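Local coordinates for protein KLLA0E03807p (Kluyveromyces lactis, PDB 3SQI) that probably binds centromeric DNA and serves as a platform for inner kinetochore assembly in budding yeast, here as the DNA-binding domain of the longer protein, at residues I113-W118 against A392-K397. Sequence-based numbering, arbitrary orientation.
Sequences ISINLW and AQLIDK
Two remote parts of this tyrosine-recombinase-like DNA-binding domain of Ndc10 meet where the last turn of helix 107-118 receives the loop that follows the short helix 388-391. The loop reaches the helix at Gln393, whose carbonyl O accepts a hydrogen bond from Asn116 ND2 at 3.1 Å. The hydrogen bond is nearly straight, with an N-H...O angle of 162°, and the acceptor lies close to the Asn116 amide plane, yet the donor sits above the Gln393 carbonyl plane. ND2 also donates a hydrogen bond to Lys112 O one turn back, so the amide group is held from its own helix as well, while the Gln393 side chain turns to Gln111 through NE2. Leu394 comes next and points at the helix. Its CG, in the crowded position between backbone N and carbonyl carbon (chi1 41°), lies 3.3 Å from Ile115 CD1; the two side chains cross at about a right angle. Ile115 reaches out because its CG1 is anti to the backbone N (chi1 -169°). Beyond Leu394, the backbone N of Ile395 closes the pairing, giving its hydrogen to Asn116 OD1 at 3.1 Å, in the plane of that side-chain carbonyl. An alanine in place of Asn116 would remove both side-chain hydrogen bonds to the loop backbone and would probably loosen the loop's seat on the helix. Ile395 also touches Tyr258 of helix 245-259, and its CD1 tip sits over the oxygen end of the Asn116 amide, the two side chains crossing at about a right angle.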
loop_
_atom_site.group_PDB
_atom_site.type_symbol
_atom_site.label_atom_id
_atom_site.label_comp_id
_atom_site.label_asym_id
_atom_site.label_seq_id
_atom_site.Cartn_x
_atom_site.Cartn_y
_atom_site.Cartn_z
ATOM N N ILE A 113 -13.413 1.256 -9.958
ATOM C CA ILE A 113 -12.421 1.785 -10.882
ATOM C C ILE A 113 -11.499 0.688 -11.428
ATOM O O ILE A 113 -11.400 0.488 -12.645
ATOM C CB ILE A 113 -11.557 2.906 -10.275
ATOM C CG1 ILE A 113 -12.334 4.220 -10.201
ATOM C CG2 ILE A 113 -10.318 3.107 -11.127
ATOM C CD1 ILE A 113 -11.524 5.461 -10.615
ATOM N N SER A 114 -10.790 0.020 -10.517
ATOM C CA SER A 114 -9.613 -0.748 -10.900
ATOM C C SER A 114 -9.994 -1.573 -12.120
ATOM O O SER A 114 -9.435 -1.418 -13.209
ATOM C CB SER A 114 -9.153 -1.635 -9.761
ATOM O OG SER A 114 -9.040 -0.917 -8.559
ATOM N N ILE A 115 -11.052 -2.352 -11.952
ATOM C CA ILE A 115 -11.592 -3.204 -13.015
ATOM C C ILE A 115 -11.684 -2.501 -14.380
ATOM O O ILE A 115 -11.067 -2.926 -15.364
ATOM C CB ILE A 115 -12.971 -3.744 -12.608
ATOM C CG1 ILE A 115 -13.447 -4.846 -13.545
ATOM C CG2 ILE A 115 -13.997 -2.626 -12.476
ATOM C CD1 ILE A 115 -14.898 -5.173 -13.353
ATOM N N ASN A 116 -12.484 -1.446 -14.443
ATOM C CA ASN A 116 -12.639 -0.662 -15.670
ATOM C C ASN A 116 -11.312 -0.210 -16.284
ATOM O O ASN A 116 -11.184 -0.141 -17.508
ATOM C CB ASN A 116 -13.518 0.573 -15.430
ATOM C CG ASN A 116 -14.969 0.223 -15.189
ATOM O OD1 ASN A 116 -15.769 0.164 -16.121
ATOM N ND2 ASN A 116 -15.317 -0.013 -13.936
ATOM N N LEU A 117 -10.340 0.133 -15.443
ATOM C CA LEU A 117 -9.030 0.557 -15.936
ATOM C C LEU A 117 -8.152 -0.612 -16.406
ATOM O O LEU A 117 -7.225 -0.419 -17.195
ATOM C CB LEU A 117 -8.303 1.422 -14.907
ATOM C CG LEU A 117 -8.589 2.916 -15.075
ATOM C CD1 LEU A 117 -7.508 3.768 -14.401
ATOM C CD2 LEU A 117 -8.675 3.243 -16.534
ATOM N N TRP A 118 -8.448 -1.817 -15.926
ATOM C CA TRP A 118 -7.834 -3.025 -16.467
ATOM C C TRP A 118 -8.436 -3.363 -17.833
ATOM O O TRP A 118 -7.719 -3.763 -18.749
ATOM C CB TRP A 118 -8.011 -4.211 -15.513
ATOM C CG TRP A 118 -7.081 -4.199 -14.331
ATOM C CD1 TRP A 118 -7.397 -3.889 -13.040
ATOM C CD2 TRP A 118 -5.684 -4.513 -14.337
ATOM N NE1 TRP A 118 -6.282 -3.986 -12.243
ATOM C CE2 TRP A 118 -5.217 -4.367 -13.016
ATOM C CE3 TRP A 118 -4.782 -4.898 -15.332
ATOM C CZ2 TRP A 118 -3.889 -4.595 -12.666
ATOM C CZ3 TRP A 118 -3.467 -5.122 -14.984
ATOM C CH2 TRP A 118 -3.031 -4.973 -13.662
ATOM N N ALA A 392 -18.934 -7.352 -12.360
ATOM C CA ALA A 392 -20.243 -6.723 -12.511
ATOM C C ALA A 392 -20.150 -5.194 -12.491
ATOM O O ALA A 392 -21.114 -4.497 -12.816
ATOM C CB ALA A 392 -21.197 -7.213 -11.425
ATOM N N GLN A 393 -18.983 -4.683 -12.111
ATOM C CA GLN A 393 -18.792 -3.253 -11.873
ATOM C C GLN A 393 -18.261 -2.429 -13.058
ATOM O O GLN A 393 -17.977 -1.245 -12.897
ATOM C CB GLN A 393 -17.914 -3.033 -10.637
ATOM C CG GLN A 393 -18.704 -2.787 -9.358
ATOM C CD GLN A 393 -17.889 -3.076 -8.118
ATOM O OE1 GLN A 393 -16.720 -2.700 -8.030
ATOM N NE2 GLN A 393 -18.497 -3.760 -7.156
ATOM N N LEU A 394 -18.110 -3.039 -14.231
ATOM C CA LEU A 394 -17.620 -2.293 -15.399
ATOM C C LEU A 394 -18.725 -1.952 -16.407
ATOM O O LEU A 394 -19.701 -2.695 -16.543
ATOM C CB LEU A 394 -16.419 -2.983 -16.079
ATOM C CG LEU A 394 -16.340 -4.499 -16.284
ATOM C CD1 LEU A 394 -17.627 -5.034 -16.845
ATOM C CD2 LEU A 394 -15.183 -4.878 -17.183
ATOM N N ILE A 395 -18.578 -0.814 -17.085
ATOM C CA ILE A 395 -19.627 -0.302 -17.969
ATOM C C ILE A 395 -19.478 -0.680 -19.453
ATOM O O ILE A 395 -20.286 -0.270 -20.290
ATOM C CB ILE A 395 -19.800 1.232 -17.818
ATOM C CG1 ILE A 395 -18.447 1.936 -17.924
ATOM C CG2 ILE A 395 -20.428 1.559 -16.472
ATOM C CD1 ILE A 395 -17.817 2.190 -16.575
ATOM N N ASP A 396 -18.447 -1.457 -19.772
ATOM C CA ASP A 396 -18.356 -2.101 -21.077
ATOM C C ASP A 396 -18.131 -3.596 -20.895
ATOM O O ASP A 396 -17.050 -4.030 -20.490
ATOM C CB ASP A 396 -17.214 -1.504 -21.902
ATOM C CG ASP A 396 -17.601 -0.209 -22.589
ATOM O OD1 ASP A 396 -18.644 -0.180 -23.277
ATOM O OD2 ASP A 396 -16.859 0.784 -22.440
ATOM N N LYS A 397 -19.143 -4.385 -21.234
ATOM C CA LYS A 397 -19.015 -5.831 -21.176
ATOM C C LYS A 397 -18.181 -6.248 -22.368
ATOM O O LYS A 397 -18.376 -5.741 -23.473
ATOM C CB LYS A 397 -20.386 -6.502 -21.229
ATOM C CG LYS A 397 -21.039 -6.470 -22.596
ATOM C CD LYS A 397 -22.565 -6.427 -22.514
ATOM C CE LYS A 397 -23.189 -7.791 -22.261
ATOM N NZ LYS A 397 -24.667 -7.746 -22.464
#